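Local coordinates for chromosome partition protein Smc (Pyrococcus furiosus, PDB 3NWC), which dimerises and binds DNA through the hinge domain given here, and is probably required for chromosome condensation and partitioning, at residues 11-16 against 54-59; 38-43 against 122-127; 60-65 against 88-93. All coordinates share one frame; numbering follows the deposited sequence. Where two conformers were deposited one is given.

In the fold
Helix 4-19 near the N terminus supplies the first half of interaction 1. The chain then passes through 38-43, where strand 36-39 runs into a short helical turn; interaction 1 closes after that, at helix 52-59, so that interactions 1 and 2 cross. Directly after this helix, 60-65 opens interaction 3, which closes at strand 89-93 after helix 71-83. Interaction 2 closes last, at helix 121-128, and the whole of interaction 3 falls within its span. Interactions 2 and 3 reach the same three-stranded sheet and share backbone bonds, whereas L59 of interaction 1 packs against L40 and A127 of interaction 2.

Interaction 1 (11-16 against 54-59); sequences IAAEAQ and AIEVAL
E56 OE1 takes a hydrogen from a water at 2.7 Å, and the same carboxylate forms a salt bridge through OE2 to NE of R17, one residue beyond 11-16 on the same helix. That water gives its other hydrogen to E14 OE2, again at 2.7 Å, and so spans two carboxylates that do not meet directly. E14 OE2 and E56 OE1 stay 4.6 Å apart, and the planes of the two groups stand almost perpendicular, at 89°. Two like charges at this spacing would be unfavourable alone; the water's two hydrogens and the guanidinium of R17 probably offset much of that cost.

The contact lays helix 4-19, at the N terminus of this construct, beside helix 52-59 of the hinge, with A13 and E56 the nearest pair of backbones. The small methyl of A13 faces the other helix, and its CB rests on E56 CG at 3.9 Å. E56 sends CG off anti to the backbone N, then bends at chi2 (66°), which brings the carboxylate up beside A13 and E14. E14, extended beyond CG, slants across E56, and its CG comes within 4.0 Å of E56 OE1. Next to this polar strip F168, from a later loop, touches both A13 and V57, and V57 also packs on R88 of the second subunit.

Interaction 2 (38-43 against 122-127); sequences GTLAEL and NAVKFA
L40 meets helix 121-128 with both methyls of its branched end, each against different residues. CD1 goes to A127, meeting CB at 3.7 Å, and also passes the carbonyl of A123, with 4.1 Å between CD1 and A123 O. CD2 turns the other way, meeting V124 CG2 at 4.1 Å with A123 CB a little farther off. The leucine thus straddles one turn of the helix, its fork set over A123, V124 and A127. The side chains of L40 and V124 slant across each other; V124 offers the methyl that lies beside its own backbone N, while A127 meets the leucine with CB, and A123 with both CB and its carbonyl oxygen. With chi2 at 178°, CD1 continues the extended chain to A127, while CD2 branches aside to V124.

L40 directly follows strand 36-39, and its backbone bonds to N65. T39 and E42 form a capping box at the start of the short helical turn: T39 N donates to E42 OE1 at 3.0 Å, approaching from 40° above the carboxylate plane, and E42 N returns a weak bond of 3.3 Å to T39 OG1. The other oxygen, E42 OE2, lies close to the carboxylate of E26, which might raise the pKa of one of the two acids. Around the leucine, V67 and L92 of the three-stranded sheet and L59 of helix 52-59 complete an aliphatic core that joins the sheet to helix 121-128.

Between these two segments the contact is wholly methyl against methyl or backbone, so it depends on fit and burial of apolar groups; the polar bonds nearby, the capping box and the L40-N65 backbone bond, probably help set the turn that carries L40.

Interaction 3 (60-65 against 88-93); sequences GNRADN and RLTFLP
Strands 66-68 and 89-93 run parallel with helix 71-83 between them, a beta-alpha-beta unit, and N65 meets T90 where the first of these strands is about to begin. Strand 89-93 lies at the edge of the sheet within its own chain, but residues L89, T90 and F91 pair antiparallel with a strand of the second subunit, so the contact backs directly onto the dimer interface of the hinge.

The side chains of N65 and T90 run next to each other in the same direction. The amide nitrogen of N65 comes up to the base of the threonine, with 3.4 Å from ND2 to T90 CB, while T90 CG2, anti to its backbone N, packs beside the amide carbon. L92 crosses the asparagine at about a right angle and brings CD2 to within 3.5 Å of N65 OD1. Along the backbone, N65 CA approaches T90 O at 3.4 Å in a CA-H...O contact. Close by, a water donates to D64 O at 2.8 Å and accepts from T90 N at 2.9 Å, bridging the end of the 3-10 turn to the strand.

In one of its two modelled conformers, R62 probably helps set the rotation of the amide. Its NH1 gives N65 OD1 a bond of 2.9 Å, fairly straight at 161°, lying in the carbonyl plane and on a lone pair. The guanidinium is nearly coplanar with this bond, and T90 CG2 sits at its edge.

R62 and T90 also reach across the interface: R62 NH2 makes a salt bridge to E158 of the second subunit, and T90 OG1 is hydrogen-bonded to T164 OG1 there. In this conformer R62 thus bonds both to N65 and to a carboxylate of the partner, which probably links the setting of the amide to the interface.

Interaction 1 (11-16 against 54-59)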
ATOM      1  N   ILE A  11      -8.040  -3.238 -17.206  1.00 15.05           N
ATOM      2  CA  ILE A  11      -7.682  -4.650 -17.301  0.58 15.14           C
ATOM      3  C   ILE A  11      -6.300  -4.871 -16.701  1.00 14.32           C
ATOM      4  O   ILE A  11      -6.088  -5.814 -15.931  1.00 13.95           O
ATOM      5  CB  ILE A  11      -7.693  -5.154 -18.768  0.58 16.51           C
ATOM      6  CG1 ILE A  11      -9.085  -4.978 -19.377  0.58 18.46           C
ATOM      7  CG2 ILE A  11      -7.264  -6.616 -18.825  0.58 16.29           C
ATOM      8  CD1 ILE A  11     -10.159  -5.794 -18.693  0.58 20.80           C
ATOM      9  N   ALA A  12      -5.359  -3.996 -17.055  1.00 13.95           N
ATOM     10  CA  ALA A  12      -3.988  -4.143 -16.569  1.00 15.17           C
ATOM     11  C   ALA A  12      -3.928  -3.962 -15.060  1.00 15.69           C
ATOM     12  O   ALA A  12      -3.285  -4.720 -14.360  1.00 15.21           O
ATOM     13  CB  ALA A  12      -3.040  -3.192 -17.269  1.00 13.78           C
ATOM     14  N   ALA A  13      -4.610  -2.946 -14.548  1.00 14.73           N
ATOM     15  CA  ALA A  13      -4.583  -2.733 -13.113  1.00 14.06           C
ATOM     16  C   ALA A  13      -5.119  -3.946 -12.356  1.00 16.49           C
ATOM     17  O   ALA A  13      -4.573  -4.348 -11.320  1.00 19.91           O
ATOM     18  CB  ALA A  13      -5.371  -1.465 -12.759  1.00 12.40           C
ATOM     19  N   GLU A  14      -6.206  -4.511 -12.858  1.00 13.82           N
ATOM     20  CA  GLU A  14      -6.843  -5.654 -12.226  1.00 15.24           C
ATOM     21  C   GLU A  14      -5.934  -6.868 -12.266  1.00 14.85           C
ATOM     22  O   GLU A  14      -5.791  -7.590 -11.284  1.00 16.44           O
ATOM     23  CB  GLU A  14      -8.168  -5.964 -12.917  1.00 16.71           C
ATOM     24  CG  GLU A  14      -9.204  -4.849 -12.720  1.00 19.74           C
ATOM     25  CD  GLU A  14     -10.495  -5.079 -13.486  0.49 17.67           C
ATOM     26  OE1 GLU A  14     -10.479  -5.766 -14.535  0.88 19.34           O
ATOM     27  OE2 GLU A  14     -11.534  -4.560 -13.035  1.00 23.23           O
ATOM     28  N   ALA A  15      -5.296  -7.074 -13.415  1.00 15.59           N
ATOM     29  CA  ALA A  15      -4.369  -8.195 -13.564  1.00 14.67           C
ATOM     30  C   ALA A  15      -3.181  -8.071 -12.615  1.00 17.64           C
ATOM     31  O   ALA A  15      -2.731  -9.059 -12.026  1.00 19.05           O
ATOM     32  CB  ALA A  15      -3.897  -8.291 -15.034  1.00 16.07           C
ATOM     33  N   GLN A  16      -2.678  -6.853 -12.442  1.00 13.96           N
ATOM     34  CA  GLN A  16      -1.523  -6.660 -11.575  1.00 20.28           C
ATOM     35  C   GLN A  16      -1.885  -6.873 -10.117  1.00 21.41           C
ATOM     36  O   GLN A  16      -1.090  -7.409  -9.343  1.00 22.01           O
ATOM     37  CB  GLN A  16      -0.882  -5.287 -11.789  1.00 15.80           C
ATOM     38  CG  GLN A  16      -0.474  -5.089 -13.250  1.00 22.02           C
ATOM     39  CD  GLN A  16       0.485  -3.939 -13.482  1.00 28.77           C
ATOM     40  OE1 GLN A  16       0.460  -2.947 -12.777  1.00 28.45           O
ATOM     41  NE2 GLN A  16       1.358  -4.090 -14.481  1.00 33.60           N
ATOM     42  N   ALA A  54     -11.337   4.521 -11.813  1.00 14.62           N
ATOM     43  CA  ALA A  54     -11.148   5.403 -10.661  1.00 12.95           C
ATOM     44  C   ALA A  54     -11.279   4.667  -9.331  1.00 11.07           C
ATOM     45  O   ALA A  54     -10.503   4.895  -8.398  1.00 14.24           O
ATOM     46  CB  ALA A  54     -12.142   6.573 -10.737  1.00 17.14           C
ATOM     47  N   ILE A  55     -12.264   3.779  -9.238  1.00 13.28           N
ATOM     48  CA  ILE A  55     -12.490   3.015  -8.016  1.00 13.55           C
ATOM     49  C   ILE A  55     -11.411   1.938  -7.812  1.00 14.79           C
ATOM     50  O   ILE A  55     -10.947   1.730  -6.691  1.00 16.19           O
ATOM     51  CB  ILE A  55     -13.902   2.380  -7.994  1.00 17.52           C
ATOM     52  CG1 ILE A  55     -14.950   3.503  -7.940  1.00 11.92           C
ATOM     53  CG2 ILE A  55     -14.060   1.463  -6.799  1.00 15.30           C
ATOM     54  CD1 ILE A  55     -14.695   4.474  -6.786  1.00 16.03           C
ATOM     55  N   GLU A  56     -11.023   1.255  -8.886  1.00 15.11           N
ATOM     56  CA  GLU A  56      -9.909   0.303  -8.789  1.00 13.68           C
ATOM     57  C   GLU A  56      -8.671   1.009  -8.239  1.00 16.44           C
ATOM     58  O   GLU A  56      -8.020   0.507  -7.316  1.00 15.91           O
ATOM     59  CB  GLU A  56      -9.608  -0.311 -10.159  1.00 16.34           C
ATOM     60  CG  GLU A  56      -8.312  -1.135 -10.219  1.00 17.54           C
ATOM     61  CD  GLU A  56      -8.364  -2.389  -9.374  0.62 17.95           C
ATOM     62  OE1 GLU A  56      -9.455  -2.972  -9.225  0.93 21.70           O
ATOM     63  OE2 GLU A  56      -7.300  -2.796  -8.863  0.78 22.12           O
ATOM     64  N   VAL A  57      -8.335   2.161  -8.819  1.00 12.82           N
ATOM     65  CA  VAL A  57      -7.159   2.921  -8.380  1.00 16.47           C
ATOM     66  C   VAL A  57      -7.309   3.445  -6.946  1.00 19.49           C
ATOM     67  O   VAL A  57      -6.379   3.364  -6.124  1.00 17.87           O
ATOM     68  CB  VAL A  57      -6.849   4.084  -9.363  1.00 13.89           C
ATOM     69  CG1 VAL A  57      -5.786   5.017  -8.803  1.00 17.43           C
ATOM     70  CG2 VAL A  57      -6.440   3.532 -10.743  1.00 20.10           C
ATOM     71  N   ALA A  58      -8.474   3.994  -6.629  1.00 14.31           N
ATOM     72  CA  ALA A  58      -8.620   4.582  -5.301  1.00 16.45           C
ATOM     73  C   ALA A  58      -8.621   3.540  -4.179  1.00 17.25           C
ATOM     74  O   ALA A  58      -8.210   3.830  -3.044  1.00 16.31           O
ATOM     75  CB  ALA A  58      -9.865   5.476  -5.222  1.00 12.84           C
ATOM     76  N   LEU A  59      -9.124   2.343  -4.471  1.00 15.54           N
ATOM     77  CA  LEU A  59      -9.061   1.250  -3.502  1.00 16.18           C
ATOM     78  C   LEU A  59      -7.635   0.735  -3.388  1.00 21.42           C
ATOM     79  O   LEU A  59      -7.136   0.494  -2.292  1.00 20.36           O
ATOM     80  CB  LEU A  59      -9.952   0.099  -3.933  1.00 18.26           C
ATOM     81  CG  LEU A  59     -11.324  -0.119  -3.323  1.00 28.07           C
ATOM     82  CD1 LEU A  59     -11.865  -1.454  -3.804  1.00 23.35           C
ATOM     83  CD2 LEU A  59     -11.223  -0.117  -1.807  1.00 21.68           C
TER
HETATM   84  O   HOH W   1     -11.709  -3.464 -10.558  1.00 22.17           O

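Interaction 2 (38-43 against 122-127)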
ATOM      1  N   GLY A  38     -15.073 -10.986   4.471  1.00 24.30           N
ATOM      2  CA  GLY A  38     -14.449 -11.117   3.165  1.00 22.22           C
ATOM      3  C   GLY A  38     -13.607  -9.901   2.831  1.00 23.95           C
ATOM      4  O   GLY A  38     -13.480  -8.996   3.642  1.00 25.11           O
ATOM      5  N   THR A  39     -13.025  -9.889   1.634  1.00 24.14           N
ATOM      6  CA  THR A  39     -12.233  -8.753   1.186  1.00 24.30           C
ATOM      7  C   THR A  39     -13.130  -7.625   0.694  1.00 18.60           C
ATOM      8  O   THR A  39     -14.254  -7.870   0.263  1.00 20.66           O
ATOM      9  CB  THR A  39     -11.300  -9.156   0.033  1.00 19.98           C
ATOM     10  OG1 THR A  39     -12.089  -9.554  -1.095  1.00 23.85           O
ATOM     11  CG2 THR A  39     -10.403 -10.325   0.445  1.00 21.49           C
ATOM     12  N   LEU A  40     -12.634  -6.394   0.741  1.00 15.71           N
ATOM     13  CA  LEU A  40     -13.378  -5.269   0.200  1.00 18.00           C
ATOM     14  C   LEU A  40     -13.697  -5.479  -1.275  1.00 18.96           C
ATOM     15  O   LEU A  40     -14.750  -5.076  -1.739  1.00 19.07           O
ATOM     16  CB  LEU A  40     -12.616  -3.953   0.397  1.00 15.72           C
ATOM     17  CG  LEU A  40     -12.725  -3.367   1.796  1.00 19.91           C
ATOM     18  CD1 LEU A  40     -11.887  -2.084   1.924  1.00 19.31           C
ATOM     19  CD2 LEU A  40     -14.198  -3.085   2.073  1.00 19.98           C
ATOM     20  N   ALA A  41     -12.778  -6.107  -2.002  1.00 14.97           N
ATOM     21  CA  ALA A  41     -13.025  -6.422  -3.408  1.00 19.08           C
ATOM     22  C   ALA A  41     -14.266  -7.293  -3.593  1.00 21.83           C
ATOM     23  O   ALA A  41     -14.925  -7.221  -4.633  1.00 26.83           O
ATOM     24  CB  ALA A  41     -11.804  -7.088  -4.037  1.00 23.00           C
ATOM     25  N   GLU A  42     -14.596  -8.110  -2.597  1.00 17.54           N
ATOM     26  CA  GLU A  42     -15.748  -8.994  -2.715  1.00 22.38           C
ATOM     27  C   GLU A  42     -17.010  -8.304  -2.237  1.00 24.24           C
ATOM     28  O   GLU A  42     -18.116  -8.806  -2.441  1.00 26.73           O
ATOM     29  CB  GLU A  42     -15.540 -10.274  -1.902  1.00 19.59           C
ATOM     30  CG  GLU A  42     -14.373 -11.118  -2.380  1.00 27.97           C
ATOM     31  CD  GLU A  42     -14.001 -12.222  -1.414  0.56 25.61           C
ATOM     32  OE1 GLU A  42     -14.159 -12.042  -0.187  0.86 24.88           O
ATOM     33  OE2 GLU A  42     -13.544 -13.281  -1.890  0.47 28.38           O
ATOM     34  N   LEU A  43     -16.844  -7.143  -1.609  1.00 19.73           N
ATOM     35  CA  LEU A  43     -17.943  -6.531  -0.876  1.00 18.45           C
ATOM     36  C   LEU A  43     -18.430  -5.220  -1.488  1.00 20.24           C
ATOM     37  O   LEU A  43     -19.444  -4.662  -1.057  1.00 22.37           O
ATOM     38  CB  LEU A  43     -17.517  -6.298   0.582  1.00 20.58           C
ATOM     39  CG  LEU A  43     -17.195  -7.545   1.405  1.00 23.26           C
ATOM     40  CD1 LEU A  43     -16.563  -7.187   2.756  1.00 19.56           C
ATOM     41  CD2 LEU A  43     -18.455  -8.377   1.595  1.00 37.77           C
ATOM     42  N   ASN A 122     -18.186   1.045   7.869  1.00 20.30           N
ATOM     43  CA  ASN A 122     -17.004   1.649   8.470  1.00 14.39           C
ATOM     44  C   ASN A 122     -15.751   1.272   7.702  1.00 18.17           C
ATOM     45  O   ASN A 122     -14.838   2.070   7.575  1.00 15.90           O
ATOM     46  CB  ASN A 122     -16.848   1.256   9.927  1.00 17.88           C
ATOM     47  CG  ASN A 122     -17.941   1.831  10.796  1.00 20.10           C
ATOM     48  OD1 ASN A 122     -18.615   2.785  10.406  1.00 22.80           O
ATOM     49  ND2 ASN A 122     -18.127   1.251  11.974  1.00 22.33           N
ATOM     50  N   ALA A 123     -15.730   0.044   7.198  1.00 19.02           N
ATOM     51  CA  ALA A 123     -14.601  -0.457   6.418  1.00 19.80           C
ATOM     52  C   ALA A 123     -14.552   0.192   5.049  1.00 19.14           C
ATOM     53  O   ALA A 123     -13.482   0.547   4.571  1.00 17.25           O
ATOM     54  CB  ALA A 123     -14.675  -1.960   6.284  1.00 15.67           C
ATOM     55  N   VAL A 124     -15.716   0.359   4.423  1.00 15.79           N
ATOM     56  CA  VAL A 124     -15.768   0.999   3.113  1.00 16.84           C
ATOM     57  C   VAL A 124     -15.385   2.473   3.184  1.00 19.32           C
ATOM     58  O   VAL A 124     -14.643   2.981   2.337  1.00 17.04           O
ATOM     59  CB  VAL A 124     -17.169   0.849   2.482  1.00 16.42           C
ATOM     60  CG1 VAL A 124     -17.273   1.695   1.220  1.00 18.67           C
ATOM     61  CG2 VAL A 124     -17.424  -0.605   2.180  1.00 15.24           C
ATOM     62  N   LYS A 125     -15.875   3.167   4.207  1.00 15.61           N
ATOM     63  CA  LYS A 125     -15.569   4.583   4.350  0.54 18.07           C
ATOM     64  C   LYS A 125     -14.129   4.803   4.809  1.00 15.38           C
ATOM     65  O   LYS A 125     -13.528   5.832   4.511  1.00 18.09           O
ATOM     66  CB  LYS A 125     -16.565   5.264   5.289  0.54 20.41           C
ATOM     67  CG  LYS A 125     -17.945   5.408   4.676  0.54 22.03           C
ATOM     68  CD  LYS A 125     -18.969   5.850   5.713  0.54 24.54           C
ATOM     69  CE  LYS A 125     -20.357   5.946   5.097  0.54 34.05           C
ATOM     70  NZ  LYS A 125     -20.386   6.935   3.979  0.54 35.60           N
ATOM     71  N   PHE A 126     -13.577   3.838   5.531  1.00 16.20           N
ATOM     72  CA  PHE A 126     -12.147   3.893   5.827  1.00 15.66           C
ATOM     73  C   PHE A 126     -11.341   3.893   4.518  1.00 17.11           C
ATOM     74  O   PHE A 126     -10.395   4.659   4.362  1.00 17.15           O
ATOM     75  CB  PHE A 126     -11.711   2.723   6.709  1.00 17.86           C
ATOM     76  CG  PHE A 126     -10.280   2.320   6.486  1.00 16.67           C
ATOM     77  CD1 PHE A 126      -9.244   3.072   7.022  1.00 22.82           C
ATOM     78  CD2 PHE A 126      -9.980   1.223   5.712  1.00 19.72           C
ATOM     79  CE1 PHE A 126      -7.934   2.715   6.792  1.00 25.60           C
ATOM     80  CE2 PHE A 126      -8.678   0.863   5.485  1.00 24.38           C
ATOM     81  CZ  PHE A 126      -7.657   1.609   6.030  1.00 21.67           C
ATOM     82  N   ALA A 127     -11.723   3.048   3.564  1.00 16.05           N
ATOM     83  CA  ALA A 127     -10.946   2.942   2.324  1.00 13.59           C
ATOM     84  C   ALA A 127     -11.207   4.080   1.334  1.00 18.84           C
ATOM     85  O   ALA A 127     -10.294   4.555   0.654  1.00 17.03           O
ATOM     86  CB  ALA A 127     -11.215   1.593   1.645  1.00 16.45           C
TER

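Interaction 3 (60-65 against 88-93)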
ATOM      1  N   GLY A  60      -6.979   0.557  -4.529  1.00 21.79           N
ATOM      2  CA  GLY A  60      -5.624   0.022  -4.540  1.00 22.45           C
ATOM      3  C   GLY A  60      -5.535  -1.266  -3.737  1.00 24.95           C
ATOM      4  O   GLY A  60      -6.389  -2.149  -3.873  1.00 21.67           O
ATOM      5  N   ASN A  61      -4.515  -1.373  -2.891  1.00 24.27           N
ATOM      6  CA  ASN A  61      -4.305  -2.587  -2.103  0.71 28.18           C
ATOM      7  C   ASN A  61      -5.401  -2.835  -1.085  1.00 23.42           C
ATOM      8  O   ASN A  61      -5.554  -3.944  -0.579  1.00 22.92           O
ATOM      9  CB  ASN A  61      -2.960  -2.543  -1.377  0.71 31.08           C
ATOM     10  CG  ASN A  61      -1.800  -2.806  -2.294  0.71 34.18           C
ATOM     11  OD1 ASN A  61      -1.974  -3.328  -3.395  0.71 32.53           O
ATOM     12  ND2 ASN A  61      -0.601  -2.455  -1.847  0.71 39.09           N
ATOM     13  N   ARG A  62      -6.169  -1.807  -0.771  1.00 22.41           N
ATOM     14  CA  ARG A  62      -7.232  -1.972   0.205  0.62 19.32           C
ATOM     15  C   ARG A  62      -8.240  -2.996  -0.288  1.00 17.66           C
ATOM     16  O   ARG A  62      -8.915  -3.635   0.496  1.00 17.64           O
ATOM     17  CB  ARG A  62      -7.918  -0.636   0.500  0.62 22.16           C
ATOM     18  CG  ARG A  62      -7.008   0.372   1.172  0.62 27.77           C
ATOM     19  CD  ARG A  62      -6.276  -0.265   2.324  0.62 25.18           C
ATOM     20  NE  ARG A  62      -5.434   0.696   3.021  0.62 29.26           N
ATOM     21  CZ  ARG A  62      -4.809   0.445   4.164  0.62 25.83           C
ATOM     22  NH1 ARG A  62      -4.938  -0.742   4.753  0.62 15.37           N
ATOM     23  NH2 ARG A  62      -4.067   1.391   4.721  0.62 26.54           N
ATOM     24  N   ALA A  63      -8.328  -3.157  -1.605  1.00 16.54           N
ATOM     25  CA  ALA A  63      -9.226  -4.153  -2.178  1.00 19.60           C
ATOM     26  C   ALA A  63      -8.975  -5.545  -1.588  1.00 20.06           C
ATOM     27  O   ALA A  63      -9.894  -6.349  -1.480  1.00 20.63           O
ATOM     28  CB  ALA A  63      -9.083  -4.187  -3.698  1.00 23.33           C
ATOM     29  N   ASP A  64      -7.736  -5.819  -1.187  1.00 18.45           N
ATOM     30  CA  ASP A  64      -7.370  -7.131  -0.645  1.00 17.72           C
ATOM     31  C   ASP A  64      -7.502  -7.219   0.880  1.00 20.08           C
ATOM     32  O   ASP A  64      -7.294  -8.283   1.466  1.00 16.72           O
ATOM     33  CB  ASP A  64      -5.923  -7.488  -1.017  1.00 25.17           C
ATOM     34  CG  ASP A  64      -5.640  -7.335  -2.499  0.15 26.70           C
ATOM     35  OD1 ASP A  64      -6.474  -7.759  -3.328  1.00 30.12           O
ATOM     36  OD2 ASP A  64      -4.568  -6.787  -2.832  0.82 29.50           O
ATOM     37  N   ASN A  65      -7.832  -6.106   1.527  1.00 17.81           N
ATOM     38  CA  ASN A  65      -8.025  -6.108   2.977  1.00 15.48           C
ATOM     39  C   ASN A  65      -9.271  -6.908   3.350  1.00 15.45           C
ATOM     40  O   ASN A  65     -10.259  -6.878   2.628  1.00 17.51           O
ATOM     41  CB  ASN A  65      -8.216  -4.685   3.510  1.00 15.70           C
ATOM     42  CG  ASN A  65      -6.946  -3.848   3.500  1.00 17.03           C
ATOM     43  OD1 ASN A  65      -6.940  -2.742   4.051  1.00 16.00           O
ATOM     44  ND2 ASN A  65      -5.892  -4.335   2.866  1.00 17.57           N
ATOM     45  N   ARG A  88       0.520 -13.257   4.620  1.00 14.61           N
ATOM     46  CA  ARG A  88      -0.015 -12.136   5.390  1.00 18.16           C
ATOM     47  C   ARG A  88      -1.307 -11.570   4.826  1.00 16.14           C
ATOM     48  O   ARG A  88      -1.542 -11.613   3.622  1.00 18.40           O
ATOM     49  CB  ARG A  88       1.026 -11.018   5.481  1.00 16.78           C
ATOM     50  CG  ARG A  88       2.191 -11.395   6.381  1.00 17.20           C
ATOM     51  CD  ARG A  88       3.339 -10.442   6.230  1.00 17.79           C
ATOM     52  NE  ARG A  88       3.088  -9.083   6.756  1.00 16.55           N
ATOM     53  CZ  ARG A  88       3.320  -8.704   8.017  1.00 15.45           C
ATOM     54  NH1 ARG A  88       3.739  -9.572   8.926  1.00 15.40           N
ATOM     55  NH2 ARG A  88       3.125  -7.445   8.384  1.00 18.94           N
ATOM     56  N   LEU A  89      -2.142 -11.049   5.723  1.00 17.38           N
ATOM     57  CA  LEU A  89      -3.315 -10.265   5.343  1.00 18.19           C
ATOM     58  C   LEU A  89      -3.456  -9.052   6.243  1.00 17.92           C
ATOM     59  O   LEU A  89      -2.946  -9.034   7.362  1.00 14.39           O
ATOM     60  CB  LEU A  89      -4.594 -11.100   5.457  1.00 19.75           C
ATOM     61  CG  LEU A  89      -4.728 -12.318   4.541  1.00 21.38           C
ATOM     62  CD1 LEU A  89      -5.962 -13.142   4.927  1.00 22.40           C
ATOM     63  CD2 LEU A  89      -4.764 -11.931   3.058  1.00 21.52           C
ATOM     64  N   THR A  90      -4.159  -8.041   5.730  1.00 17.06           N
ATOM     65  CA  THR A  90      -4.529  -6.854   6.470  1.00 16.28           C
ATOM     66  C   THR A  90      -6.003  -6.954   6.819  1.00 17.36           C
ATOM     67  O   THR A  90      -6.846  -7.190   5.942  1.00 17.19           O
ATOM     68  CB  THR A  90      -4.282  -5.590   5.633  1.00 20.73           C
ATOM     69  OG1 THR A  90      -2.887  -5.503   5.329  1.00 20.26           O
ATOM     70  CG2 THR A  90      -4.697  -4.341   6.409  1.00 16.59           C
ATOM     71  N   PHE A  91      -6.307  -6.803   8.107  1.00 15.56           N
ATOM     72  CA  PHE A  91      -7.679  -6.962   8.588  1.00 18.13           C
ATOM     73  C   PHE A  91      -8.276  -5.634   8.995  1.00 17.32           C
ATOM     74  O   PHE A  91      -7.580  -4.796   9.583  1.00 18.25           O
ATOM     75  CB  PHE A  91      -7.691  -7.932   9.764  1.00 18.03           C
ATOM     76  CG  PHE A  91      -7.223  -9.316   9.398  1.00 18.83           C
ATOM     77  CD1 PHE A  91      -8.114 -10.249   8.884  1.00 20.41           C
ATOM     78  CD2 PHE A  91      -5.889  -9.675   9.542  1.00 18.12           C
ATOM     79  CE1 PHE A  91      -7.682 -11.524   8.534  1.00 20.91           C
ATOM     80  CE2 PHE A  91      -5.450 -10.945   9.193  1.00 18.22           C
ATOM     81  CZ  PHE A  91      -6.353 -11.873   8.689  1.00 19.11           C
ATOM     82  N   LEU A  92      -9.563  -5.451   8.689  1.00 16.23           N
ATOM     83  CA  LEU A  92     -10.300  -4.237   9.046  1.00 17.79           C
ATOM     84  C   LEU A  92     -11.407  -4.566  10.058  1.00 16.74           C
ATOM     85  O   LEU A  92     -12.468  -5.060   9.678  1.00 20.92           O
ATOM     86  CB  LEU A  92     -10.908  -3.602   7.795  1.00 16.54           C
ATOM     87  CG  LEU A  92      -9.952  -3.406   6.608  1.00 17.14           C
ATOM     88  CD1 LEU A  92     -10.666  -2.687   5.474  1.00 15.10           C
ATOM     89  CD2 LEU A  92      -8.729  -2.614   7.035  1.00 19.56           C
ATOM     90  N   PRO A  93     -11.150  -4.314  11.353  1.00 17.68           N
ATOM     91  CA  PRO A  93     -12.106  -4.670  12.407  1.00 21.61           C
ATOM     92  C   PRO A  93     -13.168  -3.591  12.507  1.00 18.31           C
ATOM     93  O   PRO A  93     -12.848  -2.414  12.705  1.00 21.43           O
ATOM     94  CB  PRO A  93     -11.250  -4.680  13.676  1.00 23.34           C
ATOM     95  CG  PRO A  93      -9.822  -4.415  13.221  1.00 30.14           C
ATOM     96  CD  PRO A  93      -9.940  -3.700  11.917  1.00 21.95           C
TER
HETATM   97  O   HOH W   2      -4.889  -7.980   2.925  1.00 21.36           O